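PDB 6ZDQ: telomerase reverse transcriptase, which probably extends chromosome ends by reverse-transcribing a template within its RNA subunit, adding simple telomeric DNA repeats. Local coordinates for residues F128-A142 with R154-F166. Residues are numbered along the deposited sequence; the frame is centred on the assembly and turned at random.
With nucleotides of chain B.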
loop_
_atom_site.group_PDB
_atom_site.type_symbol
_atom_site.label_atom_id
_atom_site.label_comp_id
_atom_site.label_asym_id
_atom_site.label_seq_id
_atom_site.Cartn_x
_atom_site.Cartn_y
_atom_site.Cartn_z
ATOM N N PHE A 128 -16.393 9.868 -18.031
ATOM C CA PHE A 128 -16.772 10.338 -19.358
ATOM C C PHE A 128 -18.273 10.585 -19.478
ATOM O O PHE A 128 -18.837 10.476 -20.569
ATOM C CB PHE A 128 -16.307 9.347 -20.421
ATOM C CG PHE A 128 -14.826 9.119 -20.427
ATOM C CD1 PHE A 128 -13.960 10.099 -19.972
ATOM C CD2 PHE A 128 -14.295 7.925 -20.882
ATOM C CE1 PHE A 128 -12.595 9.895 -19.972
ATOM C CE2 PHE A 128 -12.928 7.716 -20.885
ATOM C CZ PHE A 128 -12.078 8.703 -20.430
ATOM N N ARG A 129 -18.924 10.931 -18.374
ATOM C CA ARG A 129 -20.359 11.166 -18.375
ATOM C C ARG A 129 -20.668 12.636 -18.650
ATOM O O ARG A 129 -19.852 13.530 -18.408
ATOM C CB ARG A 129 -20.980 10.738 -17.043
ATOM C CG ARG A 129 -20.810 11.740 -15.910
ATOM C CD ARG A 129 -21.299 11.181 -14.577
ATOM N NE ARG A 129 -22.587 10.497 -14.684
ATOM C CZ ARG A 129 -22.747 9.180 -14.580
ATOM N NH1 ARG A 129 -21.698 8.399 -14.360
ATOM N NH2 ARG A 129 -23.955 8.642 -14.692
ATOM N N GLY A 130 -21.869 12.873 -19.175
ATOM C CA GLY A 130 -22.325 14.219 -19.457
ATOM C C GLY A 130 -21.690 14.885 -20.655
ATOM O O GLY A 130 -21.882 16.090 -20.849
ATOM N N ILE A 131 -20.948 14.144 -21.470
ATOM C CA ILE A 131 -20.292 14.700 -22.649
ATOM C C ILE A 131 -21.211 14.524 -23.849
ATOM O O ILE A 131 -21.655 13.408 -24.147
ATOM C CB ILE A 131 -18.931 14.029 -22.888
ATOM C CG1 ILE A 131 -17.962 14.377 -21.757
ATOM C CG2 ILE A 131 -18.360 14.441 -24.233
ATOM C CD1 ILE A 131 -16.601 13.741 -21.902
ATOM N N ARG A 132 -21.499 15.625 -24.538
ATOM C CA ARG A 132 -22.405 15.601 -25.679
ATOM C C ARG A 132 -21.726 14.921 -26.863
ATOM O O ARG A 132 -20.738 15.429 -27.400
ATOM C CB ARG A 132 -22.834 17.021 -26.039
ATOM C CG ARG A 132 -23.673 17.720 -24.979
ATOM C CD ARG A 132 -24.946 16.945 -24.674
ATOM N NE ARG A 132 -25.937 17.768 -23.986
ATOM C CZ ARG A 132 -25.957 17.978 -22.673
ATOM N NH1 ARG A 132 -25.035 17.427 -21.895
ATOM N NH2 ARG A 132 -26.899 18.743 -22.139
ATOM N N LEU A 133 -22.250 13.760 -27.265
ATOM C CA LEU A 133 -21.720 13.065 -28.435
ATOM C C LEU A 133 -21.989 13.836 -29.722
ATOM O O LEU A 133 -21.189 13.763 -30.663
ATOM C CB LEU A 133 -22.319 11.660 -28.524
ATOM C CG LEU A 133 -21.912 10.801 -29.724
ATOM C CD1 LEU A 133 -20.996 9.665 -29.293
ATOM C CD2 LEU A 133 -23.147 10.277 -30.446
ATOM N N LYS A 134 -23.108 14.564 -29.787
ATOM C CA LYS A 134 -23.464 15.294 -31.001
ATOM C C LYS A 134 -22.399 16.312 -31.392
ATOM O O LYS A 134 -22.171 16.542 -32.586
ATOM C CB LYS A 134 -24.814 15.992 -30.819
ATOM C CG LYS A 134 -24.865 16.926 -29.617
ATOM C CD LYS A 134 -25.964 17.970 -29.741
ATOM C CE LYS A 134 -25.898 18.965 -28.591
ATOM N NZ LYS A 134 -26.859 20.087 -28.758
ATOM N N ASP A 135 -21.741 16.932 -30.410
ATOM C CA ASP A 135 -20.771 17.985 -30.688
ATOM C C ASP A 135 -19.488 17.466 -31.325
ATOM O O ASP A 135 -18.701 18.274 -31.829
ATOM C CB ASP A 135 -20.436 18.739 -29.400
ATOM C CG ASP A 135 -21.652 19.396 -28.777
ATOM O OD1 ASP A 135 -22.751 19.283 -29.357
ATOM O OD2 ASP A 135 -21.509 20.027 -27.708
ATOM N N PHE A 136 -19.254 16.154 -31.314
ATOM C CA PHE A 136 -18.082 15.569 -31.965
ATOM C C PHE A 136 -18.455 15.261 -33.409
ATOM O O PHE A 136 -19.010 14.205 -33.721
ATOM C CB PHE A 136 -17.612 14.323 -31.228
ATOM C CG PHE A 136 -16.891 14.609 -29.944
ATOM C CD1 PHE A 136 -17.594 14.813 -28.771
ATOM C CD2 PHE A 136 -15.507 14.659 -29.908
ATOM C CE1 PHE A 136 -16.933 15.069 -27.587
ATOM C CE2 PHE A 136 -14.839 14.915 -28.727
ATOM C CZ PHE A 136 -15.554 15.121 -27.564
ATOM N N LYS A 137 -18.145 16.202 -34.302
ATOM C CA LYS A 137 -18.526 16.051 -35.703
ATOM C C LYS A 137 -17.665 15.012 -36.412
ATOM O O LYS A 137 -18.157 14.276 -37.274
ATOM C CB LYS A 137 -18.435 17.399 -36.413
ATOM C CG LYS A 137 -19.331 18.471 -35.814
ATOM C CD LYS A 137 -20.800 18.078 -35.893
ATOM C CE LYS A 137 -21.683 19.150 -35.277
ATOM N NZ LYS A 137 -23.131 18.858 -35.443
ATOM N N TRP A 138 -16.378 14.938 -36.068
ATOM C CA TRP A 138 -15.449 14.057 -36.769
ATOM C C TRP A 138 -15.637 12.578 -36.432
ATOM O O TRP A 138 -14.919 11.745 -36.997
ATOM C CB TRP A 138 -14.009 14.481 -36.476
ATOM C CG TRP A 138 -13.723 14.667 -35.022
ATOM C CD1 TRP A 138 -13.798 15.831 -34.313
ATOM C CD2 TRP A 138 -13.318 13.658 -34.092
ATOM N NE1 TRP A 138 -13.462 15.610 -33.000
ATOM C CE2 TRP A 138 -13.165 14.282 -32.837
ATOM C CE3 TRP A 138 -13.068 12.287 -34.198
ATOM C CZ2 TRP A 138 -12.773 13.581 -31.699
ATOM C CZ3 TRP A 138 -12.681 11.595 -33.068
ATOM C CH2 TRP A 138 -12.537 12.241 -31.835
ATOM N N LEU A 139 -16.569 12.224 -35.543
ATOM C CA LEU A 139 -16.814 10.814 -35.257
ATOM C C LEU A 139 -17.354 10.068 -36.471
ATOM O O LEU A 139 -17.292 8.835 -36.507
ATOM C CB LEU A 139 -17.780 10.667 -34.081
ATOM C CG LEU A 139 -17.235 11.041 -32.702
ATOM C CD1 LEU A 139 -18.280 10.797 -31.625
ATOM C CD2 LEU A 139 -15.960 10.270 -32.402
ATOM N N GLY A 140 -17.886 10.788 -37.457
ATOM C CA GLY A 140 -18.297 10.189 -38.711
ATOM C C GLY A 140 -18.083 11.176 -39.838
ATOM O O GLY A 140 -17.785 12.351 -39.615
ATOM N N ARG A 141 -18.237 10.680 -41.067
ATOM C CA ARG A 141 -18.074 11.554 -42.224
ATOM C C ARG A 141 -19.224 12.548 -42.339
ATOM O O ARG A 141 -19.035 13.655 -42.854
ATOM C CB ARG A 141 -17.941 10.723 -43.500
ATOM C CG ARG A 141 -19.136 9.848 -43.814
ATOM C CD ARG A 141 -18.853 8.928 -44.995
ATOM N NE ARG A 141 -18.566 9.664 -46.224
ATOM C CZ ARG A 141 -17.344 9.893 -46.696
ATOM N NH1 ARG A 141 -16.282 9.444 -46.042
ATOM N NH2 ARG A 141 -17.183 10.573 -47.823
ATOM N N ALA A 142 -20.409 12.177 -41.866
ATOM C CA ALA A 142 -21.548 13.081 -41.801
ATOM C C ALA A 142 -21.628 13.704 -40.413
ATOM O O ALA A 142 -21.324 13.051 -39.411
ATOM C CB ALA A 142 -22.852 12.348 -42.124
ATOM N N ARG A 154 -20.456 5.521 -33.287
ATOM C CA ARG A 154 -19.828 6.742 -32.789
ATOM C C ARG A 154 -19.683 6.723 -31.274
ATOM O O ARG A 154 -18.728 7.299 -30.739
ATOM C CB ARG A 154 -20.626 7.972 -33.221
ATOM C CG ARG A 154 -20.688 8.179 -34.720
ATOM C CD ARG A 154 -21.042 9.612 -35.062
ATOM N NE ARG A 154 -21.410 9.765 -36.466
ATOM C CZ ARG A 154 -21.680 10.932 -37.042
ATOM N NH1 ARG A 154 -21.618 12.053 -36.336
ATOM N NH2 ARG A 154 -22.008 10.978 -38.326
ATOM N N THR A 155 -20.622 6.089 -30.566
ATOM C CA THR A 155 -20.524 6.005 -29.111
ATOM C C THR A 155 -19.311 5.188 -28.688
ATOM O O THR A 155 -18.595 5.564 -27.751
ATOM C CB THR A 155 -21.803 5.405 -28.528
ATOM O OG1 THR A 155 -22.926 6.219 -28.888
ATOM C CG2 THR A 155 -21.706 5.326 -27.010
ATOM N N ALA A 156 -19.067 4.062 -29.360
ATOM C CA ALA A 156 -17.886 3.259 -29.056
ATOM C C ALA A 156 -16.610 4.019 -29.392
ATOM O O ALA A 156 -15.658 4.039 -28.603
ATOM C CB ALA A 156 -17.943 1.932 -29.812
ATOM N N PHE A 157 -16.572 4.649 -30.569
ATOM C CA PHE A 157 -15.382 5.389 -30.976
ATOM C C PHE A 157 -15.087 6.538 -30.017
ATOM O O PHE A 157 -13.930 6.762 -29.643
ATOM C CB PHE A 157 -15.551 5.909 -32.403
ATOM C CG PHE A 157 -14.276 6.404 -33.024
ATOM C CD1 PHE A 157 -13.046 5.965 -32.561
ATOM C CD2 PHE A 157 -14.307 7.318 -34.066
ATOM C CE1 PHE A 157 -11.874 6.422 -33.127
ATOM C CE2 PHE A 157 -13.136 7.778 -34.636
ATOM C CZ PHE A 157 -11.918 7.329 -34.166
ATOM N N LEU A 158 -16.122 7.279 -29.608
ATOM C CA LEU A 158 -15.911 8.392 -28.687
ATOM C C LEU A 158 -15.340 7.913 -27.359
ATOM O O LEU A 158 -14.446 8.553 -26.792
ATOM C CB LEU A 158 -17.218 9.148 -28.458
ATOM C CG LEU A 158 -17.110 10.309 -27.469
ATOM C CD1 LEU A 158 -16.263 11.431 -28.057
ATOM C CD2 LEU A 158 -18.486 10.816 -27.050
ATOM N N LYS A 159 -15.850 6.792 -26.840
ATOM C CA LYS A 159 -15.322 6.251 -25.590
ATOM C C LYS A 159 -13.872 5.811 -25.751
ATOM O O LYS A 159 -13.055 6.003 -24.843
ATOM C CB LYS A 159 -16.188 5.089 -25.107
ATOM C CG LYS A 159 -17.591 5.491 -24.675
ATOM C CD LYS A 159 -18.389 4.286 -24.198
ATOM C CE LYS A 159 -19.806 4.678 -23.810
ATOM N NZ LYS A 159 -20.610 3.497 -23.386
ATOM N N GLY A 160 -13.535 5.214 -26.896
ATOM C CA GLY A 160 -12.150 4.852 -27.149
ATOM C C GLY A 160 -11.253 6.066 -27.284
ATOM O O GLY A 160 -10.140 6.087 -26.752
ATOM N N TYR A 161 -11.726 7.091 -27.996
ATOM C CA TYR A 161 -10.967 8.331 -28.125
ATOM C C TYR A 161 -10.711 8.963 -26.762
ATOM O O TYR A 161 -9.584 9.369 -26.455
ATOM C CB TYR A 161 -11.707 9.297 -29.050
ATOM C CG TYR A 161 -11.158 10.704 -29.038
ATOM C CD1 TYR A 161 -10.037 11.041 -29.786
ATOM C CD2 TYR A 161 -11.764 11.697 -28.281
ATOM C CE1 TYR A 161 -9.535 12.326 -29.778
ATOM C CE2 TYR A 161 -11.269 12.984 -28.265
ATOM C CZ TYR A 161 -10.156 13.294 -29.014
ATOM O OH TYR A 161 -9.666 14.580 -28.995
ATOM N N LEU A 162 -11.751 9.054 -25.927
ATOM C CA LEU A 162 -11.570 9.595 -24.583
ATOM C C LEU A 162 -10.626 8.736 -23.752
ATOM O O LEU A 162 -9.887 9.262 -22.912
ATOM C CB LEU A 162 -12.920 9.730 -23.881
ATOM C CG LEU A 162 -13.880 10.768 -24.462
ATOM C CD1 LEU A 162 -15.179 10.800 -23.677
ATOM C CD2 LEU A 162 -13.231 12.142 -24.487
ATOM N N TRP A 163 -10.637 7.420 -23.966
ATOM C CA TRP A 163 -9.694 6.558 -23.261
ATOM C C TRP A 163 -8.259 6.866 -23.666
ATOM O O TRP A 163 -7.367 6.938 -22.813
ATOM C CB TRP A 163 -10.022 5.088 -23.523
ATOM C CG TRP A 163 -8.928 4.148 -23.108
ATOM C CD1 TRP A 163 -8.646 3.721 -21.842
ATOM C CD2 TRP A 163 -7.969 3.518 -23.967
ATOM N NE1 TRP A 163 -7.571 2.866 -21.859
ATOM C CE2 TRP A 163 -7.136 2.724 -23.151
ATOM C CE3 TRP A 163 -7.732 3.548 -25.344
ATOM C CZ2 TRP A 163 -6.087 1.967 -23.669
ATOM C CZ3 TRP A 163 -6.690 2.798 -25.857
ATOM C CH2 TRP A 163 -5.882 2.017 -25.021
ATOM N N TRP A 164 -8.019 7.063 -24.964
ATOM C CA TRP A 164 -6.670 7.372 -25.431
ATOM C C TRP A 164 -6.180 8.701 -24.871
ATOM O O TRP A 164 -4.992 8.852 -24.563
ATOM C CB TRP A 164 -6.630 7.385 -26.957
ATOM C CG TRP A 164 -5.266 7.626 -27.518
ATOM C CD1 TRP A 164 -4.308 6.689 -27.775
ATOM C CD2 TRP A 164 -4.706 8.887 -27.891
ATOM N NE1 TRP A 164 -3.185 7.291 -28.286
ATOM C CE2 TRP A 164 -3.403 8.641 -28.367
ATOM C CE3 TRP A 164 -5.179 10.203 -27.869
ATOM C CZ2 TRP A 164 -2.568 9.661 -28.819
ATOM C CZ3 TRP A 164 -4.349 11.214 -28.317
ATOM C CH2 TRP A 164 -3.058 10.938 -28.785
ATOM N N LEU A 165 -7.080 9.680 -24.742
ATOM C CA LEU A 165 -6.691 10.980 -24.202
ATOM C C LEU A 165 -6.163 10.859 -22.778
ATOM O O LEU A 165 -5.164 11.493 -22.423
ATOM C CB LEU A 165 -7.872 11.949 -24.251
ATOM C CG LEU A 165 -7.919 12.928 -25.425
ATOM C CD1 LEU A 165 -7.823 12.188 -26.746
ATOM C CD2 LEU A 165 -9.190 13.765 -25.366
ATOM N N PHE A 166 -6.823 10.050 -21.949
ATOM C CA PHE A 166 -6.440 9.915 -20.549
ATOM C C PHE A 166 -5.389 8.835 -20.326
ATOM O O PHE A 166 -4.471 9.024 -19.520
ATOM C CB PHE A 166 -7.674 9.613 -19.693
ATOM C CG PHE A 166 -8.535 10.816 -19.422
ATOM C CD1 PHE A 166 -9.366 11.328 -20.406
ATOM C CD2 PHE A 166 -8.520 11.427 -18.179
ATOM C CE1 PHE A 166 -10.161 12.429 -20.155
ATOM C CE2 PHE A 166 -9.314 12.530 -17.923
ATOM C CZ PHE A 166 -10.135 13.031 -18.913
ATOM P P U B 59 -26.173 13.767 -20.742
ATOM O OP1 U B 59 -25.509 15.092 -20.787
ATOM O OP2 U B 59 -27.638 13.694 -20.520
ATOM O "O5'" U B 59 -25.841 12.998 -22.098
ATOM C "C5'" U B 59 -24.497 12.805 -22.513
ATOM C "C4'" U B 59 -24.392 11.752 -23.588
ATOM O "O4'" U B 59 -24.778 10.456 -23.060
ATOM C "C3'" U B 59 -25.295 11.936 -24.794
ATOM O "O3'" U B 59 -24.806 12.893 -25.716
ATOM C "C2'" U B 59 -25.382 10.524 -25.356
ATOM O "O2'" U B 59 -24.203 10.196 -26.075
ATOM C "C1'" U B 59 -25.408 9.694 -24.071
ATOM N N1 U B 59 -26.793 9.382 -23.643
ATOM C C2 U B 59 -27.424 8.303 -24.237
ATOM O O2 U B 59 -26.891 7.605 -25.083
ATOM N N3 U B 59 -28.705 8.067 -23.805
ATOM C C4 U B 59 -29.409 8.784 -22.861
ATOM O O4 U B 59 -30.559 8.447 -22.576
ATOM C C5 U B 59 -28.691 9.883 -22.293
ATOM C C6 U B 59 -27.441 10.137 -22.694
ATOM P P G B 60 -25.833 13.730 -26.625
ATOM O OP1 G B 60 -25.038 14.674 -27.446
ATOM O OP2 G B 60 -26.925 14.243 -25.759
ATOM O "O5'" G B 60 -26.448 12.637 -27.604
ATOM C "C5'" G B 60 -27.795 12.717 -28.039
ATOM C "C4'" G B 60 -28.232 11.425 -28.681
ATOM O "O4'" G B 60 -28.290 10.369 -27.685
ATOM C "C3'" G B 60 -29.620 11.421 -29.297
ATOM O "O3'" G B 60 -29.655 12.022 -30.577
ATOM C "C2'" G B 60 -29.966 9.939 -29.309
ATOM O "O2'" G B 60 -29.296 9.282 -30.375
ATOM C "C1'" G B 60 -29.344 9.479 -27.992
ATOM N N9 G B 60 -30.317 9.501 -26.883
ATOM C C8 G B 60 -30.318 10.343 -25.796
ATOM N N7 G B 60 -31.312 10.121 -24.977
ATOM C C5 G B 60 -32.009 9.069 -25.556
ATOM C C6 G B 60 -33.181 8.391 -25.125
ATOM O O6 G B 60 -33.863 8.590 -24.112
ATOM N N1 G B 60 -33.544 7.387 -26.016
ATOM C C2 G B 60 -32.870 7.071 -27.170
ATOM N N2 G B 60 -33.378 6.067 -27.899
ATOM N N3 G B 60 -31.779 7.694 -27.582
ATOM C C4 G B 60 -31.406 8.674 -26.732
ATOM P P A B 58 -29.346 12.208 -16.366
ATOM O OP1 A B 58 -29.135 13.611 -15.931
ATOM O OP2 A B 58 -30.586 11.844 -17.096
ATOM O "O5'" A B 58 -28.106 11.776 -17.265
ATOM C "C5'" A B 58 -26.779 12.004 -16.820
ATOM C "C4'" A B 58 -25.773 11.360 -17.737
ATOM O "O4'" A B 58 -25.871 9.916 -17.638
ATOM C "C3'" A B 58 -25.952 11.639 -19.221
ATOM O "O3'" A B 58 -25.432 12.897 -19.612
ATOM C "C2'" A B 58 -25.247 10.453 -19.866
ATOM O "O2'" A B 58 -23.838 10.636 -19.848
ATOM C "C1'" A B 58 -25.599 9.328 -18.892
ATOM N N9 A B 58 -26.792 8.575 -19.327
ATOM C C8 A B 58 -28.093 8.745 -18.925
ATOM N N7 A B 58 -28.935 7.918 -19.497
ATOM C C5 A B 58 -28.133 7.152 -20.332
ATOM C C6 A B 58 -28.421 6.098 -21.215
ATOM N N6 A B 58 -29.649 5.613 -21.410
ATOM N N1 A B 58 -27.392 5.551 -21.900
ATOM C C2 A B 58 -26.161 6.040 -21.703
ATOM N N3 A B 58 -25.764 7.027 -20.903
ATOM C C4 A B 58 -26.812 7.547 -20.239
#
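In the RNA-binding domain of telomerase, the loop segment 128-142 lies along residues 154-166 of helix 148-177, where Leu158 projects a methyl group onto the Phe136 ring. Leu158 CD1 stands 3.5 Å from the centroid of the Phe136 ring, over its centre, in a CH-pi contact; CG anti to the backbone N (chi1 178°) directs the fork at the loop, and chi2 sets CD1 over the ring. The other branch, CD2, lies 3.6 Å from Leu133 CD1, while Leu158 CB packs against Leu139 CD1. Further along the helix, Leu162 CB covers a face of Phe128, while Leu162 CD1 meets Ile131 CD1 tip to tip. Trp138 is long enough to bring CH2 to 3.4 Å from Tyr161 CD1, its edge toward the tyrosine face; Trp138 NE1 and Tyr161 OH hydrogen-bond to the carbonyl oxygens of Asp95 and Ala96 respectively. This apolar side backs an RNA-binding surface: Gly130, whose positive phi (74°) suits glycine, donates its N to O2' of A58 of chain B at 3.1 Å, and Lys134 N donates to OP1 of G60 of chain B at 3.0 Å. Arg154 extends along Leu139, its aliphatic part against Leu139 CB, with Gly140 N over one guanidinium face; its NE forms a salt bridge with Asp150.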